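Serine acetyltransferase 1, putative (Entamoeba histolytica, PDB 7BW9) probably catalyses the transfer of an acetyl group to serine in cysteine biosynthesis, and is seen here as a trimer with cysteine bound. Local coordinates at residues D106-A109 against A110-D114; A116-S119 against L120-I124; L5-T8 against S9-V13. All coordinates share one frame; numbering follows the deposited sequence.

Contact 1: residues D106-A109 against A110-D114; sequences DIIA and AYTGD. With CYS (cysteine), chain D.
Asp106 opens the last two turns of helix 96-113 by accepting a bond at its backbone O from Ala110 N, 2.8 Å away; its carboxylate turns to other partners, Phe176 N and Arg137 in a salt bridge. Ile107 O takes Tyr111 N at 3.0 Å, and the CB of Tyr111 rests beside the same oxygen. With CG anti to the backbone N (chi1 176°), the tyrosine ring is carried away from the preceding turn. Ile108 O receives Thr112 N at 3.0 Å in a fairly straight bond (163° at the hydrogen), and Thr112 CG2 packs against this oxygen at 3.2 Å while meeting Ile108 CG2 more loosely, methyl to methyl. Ala109 O is taken by Gly113 N at 2.9 Å, with a weak second bond from Thr112 OG1 at 3.4 Å. Beyond Gly113 the chain leaves the helix, and Asp114 extends its carboxylate to the bound cysteine: OD1 accepts from the ligand N at 2.7 Å and from Ala116 N, while OD2 is held by Tyr127 OH, fixing the rotation of the group. Asp179 of the same chain and Arg222 of the third subunit also hydrogen-bond this cysteine. Ala109 and Ala110 lean on Phe177 of strand 177-178 in the left-handed beta-helix, Ile107 packs against helices 120-126 and 128-144, and Ile108 and Tyr111 meet Val309 and Pro312 of the second subunit.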
loop_
_atom_site.group_PDB
_atom_site.type_symbol
_atom_site.label_atom_id
_atom_site.label_comp_id
_atom_site.label_asym_id
_atom_site.label_seq_id
_atom_site.Cartn_x
_atom_site.Cartn_y
_atom_site.Cartn_z
ATOM N N ASP A 106 20.462 -1.938 -10.099
ATOM C CA ASP A 106 19.561 -1.993 -8.947
ATOM C C ASP A 106 19.296 -3.442 -8.534
ATOM O O ASP A 106 19.279 -3.766 -7.339
ATOM C CB ASP A 106 18.242 -1.268 -9.251
ATOM C CG ASP A 106 18.424 0.242 -9.515
ATOM O OD1 ASP A 106 19.346 0.886 -8.933
ATOM O OD2 ASP A 106 17.628 0.792 -10.314
ATOM N N ILE A 107 19.107 -4.330 -9.515
ATOM C CA ILE A 107 18.890 -5.748 -9.222
ATOM C C ILE A 107 20.108 -6.347 -8.535
ATOM O O ILE A 107 19.982 -7.106 -7.564
ATOM C CB ILE A 107 18.545 -6.505 -10.516
ATOM C CG1 ILE A 107 17.133 -6.143 -10.976
ATOM C CG2 ILE A 107 18.743 -8.013 -10.341
ATOM C CD1 ILE A 107 16.974 -6.254 -12.470
ATOM N N ILE A 108 21.301 -6.036 -9.037
ATOM C CA ILE A 108 22.529 -6.488 -8.386
ATOM C C ILE A 108 22.576 -5.991 -6.949
ATOM O O ILE A 108 22.900 -6.746 -6.026
ATOM C CB ILE A 108 23.766 -6.017 -9.172
ATOM C CG1 ILE A 108 23.858 -6.726 -10.538
ATOM C CG2 ILE A 108 25.033 -6.186 -8.330
ATOM C CD1 ILE A 108 23.628 -8.210 -10.488
ATOM N N ALA A 109 22.254 -4.707 -6.745
ATOM C CA ALA A 109 22.275 -4.122 -5.404
ATOM C C ALA A 109 21.291 -4.824 -4.488
ATOM O O ALA A 109 21.566 -5.014 -3.296
ATOM C CB ALA A 109 21.944 -2.627 -5.465
ATOM N N ALA A 110 20.121 -5.201 -5.029
ATOM C CA ALA A 110 19.137 -5.932 -4.235
ATOM C C ALA A 110 19.686 -7.293 -3.824
ATOM O O ALA A 110 19.499 -7.734 -2.680
ATOM C CB ALA A 110 17.827 -6.096 -5.026
ATOM N N TYR A 111 20.350 -7.970 -4.757
ATOM C CA TYR A 111 20.888 -9.321 -4.463
ATOM C C TYR A 111 21.980 -9.272 -3.390
ATOM O O TYR A 111 21.960 -10.116 -2.524
ATOM C CB TYR A 111 21.393 -10.029 -5.715
ATOM C CG TYR A 111 22.023 -11.365 -5.425
ATOM C CD1 TYR A 111 21.255 -12.461 -5.085
ATOM C CD2 TYR A 111 23.393 -11.527 -5.486
ATOM C CE1 TYR A 111 21.829 -13.690 -4.826
ATOM C CE2 TYR A 111 23.986 -12.750 -5.233
ATOM C CZ TYR A 111 23.201 -13.832 -4.900
ATOM O OH TYR A 111 23.802 -15.022 -4.648
ATOM N N THR A 112 22.898 -8.314 -3.465
ATOM C CA THR A 112 23.967 -8.250 -2.465
ATOM C C THR A 112 23.449 -7.729 -1.134
ATOM O O THR A 112 23.930 -8.154 -0.082
ATOM C CB THR A 112 25.135 -7.368 -2.936
ATOM O OG1 THR A 112 24.765 -5.989 -2.845
ATOM C CG2 THR A 112 25.495 -7.652 -4.372
ATOM N N GLY A 113 22.473 -6.822 -1.161
ATOM C CA GLY A 113 21.952 -6.166 0.016
ATOM C C GLY A 113 20.902 -6.928 0.796
ATOM O O GLY A 113 20.483 -6.453 1.856
ATOM N N ASP A 114 20.444 -8.086 0.329
ATOM C CA ASP A 114 19.336 -8.781 0.986
ATOM C C ASP A 114 19.648 -10.260 1.166
ATOM O O ASP A 114 19.647 -11.016 0.168
ATOM C CB ASP A 114 18.036 -8.581 0.205
ATOM C CG ASP A 114 16.818 -9.216 0.892
ATOM O OD1 ASP A 114 16.910 -9.545 2.095
ATOM O OD2 ASP A 114 15.769 -9.391 0.214
HETATM N N CYS D . 15.252 -8.459 3.892
HETATM C CA CYS D . 16.284 -8.419 4.962
HETATM C C CYS D . 16.558 -9.831 5.513
HETATM O O CYS D . 15.932 -10.762 5.116
HETATM C CB CYS D . 15.870 -7.449 6.060
HETATM S SG CYS D . 14.363 -7.921 6.939
HETATM O OXT CYS D . 17.442 -9.946 6.349
#

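Contact 2: residues A116-S119 against L120-I124; sequences AASS and LAMII
The extended backbone of Ser119 turns into the first turn of helix 120-126, where Ile123 N donates to Ser119 O at 3.3 Å, a long but fairly straight bond (163° at the hydrogen). Ser119 is the N-cap: its OG accepts from Met122 N at 3.0 Å, almost in line with the N-H, although the position of this hydroxyl is less certain than the rest. Its chi1 of 87° places OG between the backbone N and the carbonyl carbon, turned toward the amides at the start of the helix, and the CB atoms of Ala121 and Met122 lie beside it. Met122 sends its side chain back along the incoming loop. The chain runs extended to SD, which comes within 3.7 Å of Ala116 O, and then bends at chi3 (-57°) to bring CE against Ser118 OG at 3.2 Å. The thioether thus lies against the loop at residues 116 to 118. On a second line of contact, Ile123 reaches back with its CG1 branch: CD1 meets the methyl of Ala117 at 3.7 Å and also lies 3.4 Å from Ser119 O, so that apolar carbon shields the carbonyl end of the first helical bond. Ala116, in the loop between the two helices, touches bound cysteine and packs against Arg222 of the third subunit, whose Ile148 and Glu149 meet Ser118 and Met122. Within the chain, Leu120 and Ile123 face helix 96-113, while Ala121 and Ile124 pack on Phe49 of helix 47-50.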
loop_
_atom_site.group_PDB
_atom_site.type_symbol
_atom_site.label_atom_id
_atom_site.label_comp_id
_atom_site.label_asym_id
_atom_site.label_seq_id
_atom_site.Cartn_x
_atom_site.Cartn_y
_atom_site.Cartn_z
ATOM N N ALA A 116 17.670 -12.474 2.063
ATOM C CA ALA A 116 16.513 -13.243 1.600
ATOM C C ALA A 116 16.405 -13.326 0.081
ATOM O O ALA A 116 15.629 -14.144 -0.424
ATOM C CB ALA A 116 15.211 -12.650 2.157
ATOM N N ALA A 117 17.134 -12.498 -0.661
ATOM C CA ALA A 117 17.120 -12.558 -2.119
ATOM C C ALA A 117 18.022 -13.699 -2.570
ATOM O O ALA A 117 19.249 -13.618 -2.459
ATOM C CB ALA A 117 17.568 -11.225 -2.711
ATOM N N SER A 118 17.424 -14.770 -3.080
ATOM C CA SER A 118 18.184 -15.961 -3.429
ATOM C C SER A 118 18.474 -16.097 -4.928
ATOM O O SER A 118 19.319 -16.917 -5.299
ATOM C CB SER A 118 17.448 -17.211 -2.925
ATOM O OG SER A 118 16.225 -17.379 -3.606
ATOM N N SER A 119 17.827 -15.313 -5.790
ATOM C CA SER A 119 18.039 -15.425 -7.229
ATOM C C SER A 119 17.661 -14.109 -7.885
ATOM O O SER A 119 16.862 -13.342 -7.349
ATOM C CB SER A 119 17.227 -16.588 -7.830
ATOM O OG SER A 119 15.905 -16.190 -8.191
ATOM N N LEU A 120 18.231 -13.864 -9.069
ATOM C CA LEU A 120 17.849 -12.674 -9.824
ATOM C C LEU A 120 16.416 -12.776 -10.324
ATOM O O LEU A 120 15.709 -11.760 -10.379
ATOM C CB LEU A 120 18.805 -12.430 -10.998
ATOM C CG LEU A 120 20.269 -12.111 -10.668
ATOM C CD1 LEU A 120 20.928 -11.384 -11.824
ATOM C CD2 LEU A 120 20.419 -11.316 -9.359
ATOM N N ALA A 121 15.966 -13.986 -10.675
ATOM C CA ALA A 121 14.580 -14.172 -11.105
ATOM C C ALA A 121 13.606 -13.669 -10.045
ATOM O O ALA A 121 12.693 -12.887 -10.342
ATOM C CB ALA A 121 14.314 -15.647 -11.408
ATOM N N MET A 122 13.790 -14.113 -8.800
ATOM C CA MET A 122 12.935 -13.667 -7.707
ATOM C C MET A 122 12.934 -12.147 -7.616
ATOM O O MET A 122 11.876 -11.515 -7.532
ATOM C CB MET A 122 13.412 -14.287 -6.394
ATOM C CG MET A 122 12.880 -13.583 -5.140
ATOM S SD MET A 122 13.686 -14.107 -3.604
ATOM C CE MET A 122 13.390 -15.863 -3.647
ATOM N N ILE A 123 14.125 -11.547 -7.669
ATOM C CA ILE A 123 14.248 -10.096 -7.570
ATOM C C ILE A 123 13.526 -9.432 -8.734
ATOM O O ILE A 123 12.750 -8.485 -8.553
ATOM C CB ILE A 123 15.735 -9.689 -7.514
ATOM C CG1 ILE A 123 16.392 -10.237 -6.247
ATOM C CG2 ILE A 123 15.911 -8.170 -7.584
ATOM C CD1 ILE A 123 17.884 -10.272 -6.324
ATOM N N ILE A 124 13.755 -9.936 -9.944
ATOM C CA ILE A 124 13.209 -9.279 -11.121
ATOM C C ILE A 124 11.692 -9.378 -11.131
ATOM O O ILE A 124 10.992 -8.425 -11.485
ATOM C CB ILE A 124 13.821 -9.888 -12.392
ATOM C CG1 ILE A 124 15.296 -9.497 -12.515
ATOM C CG2 ILE A 124 13.021 -9.456 -13.618
ATOM C CD1 ILE A 124 16.016 -10.174 -13.685
#

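Contact 3: residues L5-T8 against S9-V13; sequences LQQT and SQLLV
Ser9 folds its hydroxyl back onto the preceding turn, where OG donates to Leu5 O at 2.8 Å. The same oxygen accepts Ser9 N at 2.9 Å, and the two donors arrive from opposite faces of the carbonyl plane, each tilted by about 30°. One residue thus grips a single carbonyl twice and satisfies its buried hydroxyl inside the helix; the chi1 of -69°, which sets OG beside the backbone N, makes this possible. On another side of the helix, Gln7 and Leu11 lie alongside each other and point the same way, Gln7 CG touching Leu11 CD1 at 3.7 Å. The glutamine chain is extended, which lets its aliphatic part run along the leucine, with CD and OE1 of Gln7 each 4.0 Å from the same methyl. The Thr8 and Leu12 pair is looser, its methyls CG2 and CD1 4.2 Å apart, and Leu12 CG rests close to Thr8 O.

The backbone beneath sets these spacings: Gln10 N bonds to Gln6 O, Leu11 N to Gln7 O at 2.7 Å and Leu12 N to Thr8 O at 2.8 Å, an unbroken alpha-helical series. Thr8 OG1 in turn bonds to Leu4 O one turn earlier, and more weakly to Leu93 O. Helix 2-17 lies here among other helices of the amino-terminal part of the chain: Ser9 and Gln10 pack on Phe58 of helix 58-79, Thr8 meets Leu65 of that helix, Thr8 also meets Phe96, and Leu11 and Leu12 meet Val97, at the start of helix 96-113.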
loop_
_atom_site.group_PDB
_atom_site.type_symbol
_atom_site.label_atom_id
_atom_site.label_comp_id
_atom_site.label_asym_id
_atom_site.label_seq_id
_atom_site.Cartn_x
_atom_site.Cartn_y
_atom_site.Cartn_z
ATOM N N LEU A 5 12.240 4.360 -32.960
ATOM C CA LEU A 5 11.719 3.136 -32.349
ATOM C C LEU A 5 12.477 1.907 -32.836
ATOM O O LEU A 5 12.739 0.980 -32.057
ATOM C CB LEU A 5 10.223 2.994 -32.639
ATOM C CG LEU A 5 9.283 3.805 -31.741
ATOM C CD1 LEU A 5 7.903 3.966 -32.348
ATOM C CD2 LEU A 5 9.170 3.146 -30.372
ATOM N N GLN A 6 12.852 1.880 -34.119
ATOM C CA GLN A 6 13.542 0.706 -34.647
ATOM C C GLN A 6 14.953 0.601 -34.098
ATOM O O GLN A 6 15.419 -0.498 -33.778
ATOM C CB GLN A 6 13.567 0.743 -36.171
ATOM C CG GLN A 6 12.393 0.013 -36.815
ATOM C CD GLN A 6 12.077 0.557 -38.188
ATOM O OE1 GLN A 6 12.979 0.804 -38.989
ATOM N NE2 GLN A 6 10.794 0.771 -38.464
ATOM N N GLN A 7 15.662 1.722 -33.991
ATOM C CA GLN A 7 17.012 1.654 -33.448
ATOM C C GLN A 7 16.982 1.225 -31.991
ATOM O O GLN A 7 17.746 0.343 -31.569
ATOM C CB GLN A 7 17.725 2.996 -33.582
ATOM C CG GLN A 7 18.974 3.033 -32.712
ATOM C CD GLN A 7 19.754 4.313 -32.819
ATOM O OE1 GLN A 7 19.758 5.136 -31.890
ATOM N NE2 GLN A 7 20.408 4.509 -33.959
ATOM N N THR A 8 16.103 1.843 -31.201
ATOM C CA THR A 8 16.001 1.468 -29.795
ATOM C C THR A 8 15.644 -0.008 -29.661
ATOM O O THR A 8 16.268 -0.734 -28.880
ATOM C CB THR A 8 14.983 2.368 -29.090
ATOM O OG1 THR A 8 15.342 3.742 -29.291
ATOM C CG2 THR A 8 14.951 2.084 -27.598
ATOM N N SER A 9 14.701 -0.486 -30.477
ATOM C CA SER A 9 14.368 -1.906 -30.480
ATOM C C SER A 9 15.611 -2.750 -30.752
ATOM O O SER A 9 15.897 -3.713 -30.030
ATOM C CB SER A 9 13.280 -2.187 -31.524
ATOM O OG SER A 9 12.039 -1.618 -31.150
ATOM N N GLN A 10 16.384 -2.377 -31.782
ATOM C CA GLN A 10 17.592 -3.131 -32.119
ATOM C C GLN A 10 18.665 -3.001 -31.036
ATOM O O GLN A 10 19.377 -3.969 -30.741
ATOM C CB GLN A 10 18.133 -2.673 -33.475
ATOM C CG GLN A 10 19.327 -3.481 -33.994
ATOM C CD GLN A 10 19.140 -4.998 -33.881
ATOM O OE1 GLN A 10 20.029 -5.710 -33.402
ATOM N NE2 GLN A 10 17.987 -5.496 -34.331
ATOM N N LEU A 11 18.808 -1.814 -30.442
ATOM C CA LEU A 11 19.755 -1.671 -29.338
ATOM C C LEU A 11 19.339 -2.519 -28.140
ATOM O O LEU A 11 20.188 -3.112 -27.463
ATOM C CB LEU A 11 19.890 -0.196 -28.952
ATOM C CG LEU A 11 20.746 0.576 -29.961
ATOM C CD1 LEU A 11 20.808 2.052 -29.634
ATOM C CD2 LEU A 11 22.150 -0.032 -30.043
ATOM N N LEU A 12 18.033 -2.607 -27.876
ATOM C CA LEU A 12 17.570 -3.455 -26.784
ATOM C C LEU A 12 17.885 -4.916 -27.062
ATOM O O LEU A 12 18.367 -5.632 -26.176
ATOM C CB LEU A 12 16.076 -3.265 -26.562
ATOM C CG LEU A 12 15.660 -1.999 -25.822
ATOM C CD1 LEU A 12 14.169 -1.770 -26.028
ATOM C CD2 LEU A 12 15.983 -2.164 -24.357
ATOM N N VAL A 13 17.633 -5.373 -28.294
ATOM C CA VAL A 13 18.008 -6.738 -28.668
ATOM C C VAL A 13 19.496 -6.969 -28.408
ATOM O O VAL A 13 19.898 -8.004 -27.859
ATOM C CB VAL A 13 17.645 -7.023 -30.140
ATOM C CG1 VAL A 13 18.306 -8.319 -30.599
ATOM C CG2 VAL A 13 16.135 -7.109 -30.318
#

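Contacts 1 and 2 follow each other along the chain, their centres about 9 Å apart, and form one packed unit: Tyr111 CB meets Ile123 CD1 at 3.6 Å, and Ile107 CD1 meets Ile124 CG1 at 3.7 Å. The turn between helices 96-113 and 120-126 presents Asp114 and Ala116 to a cysteine pocket shared with the third subunit, so both contacts border the ligand site. Contact 3 stands apart, its centre about 27 Å from each of the others and its nearest atoms about 13 Å away. Helix 96-113 nevertheless spans the gap, touching Thr8, Leu11 and Leu12 near its start and carrying contact 1 at its end.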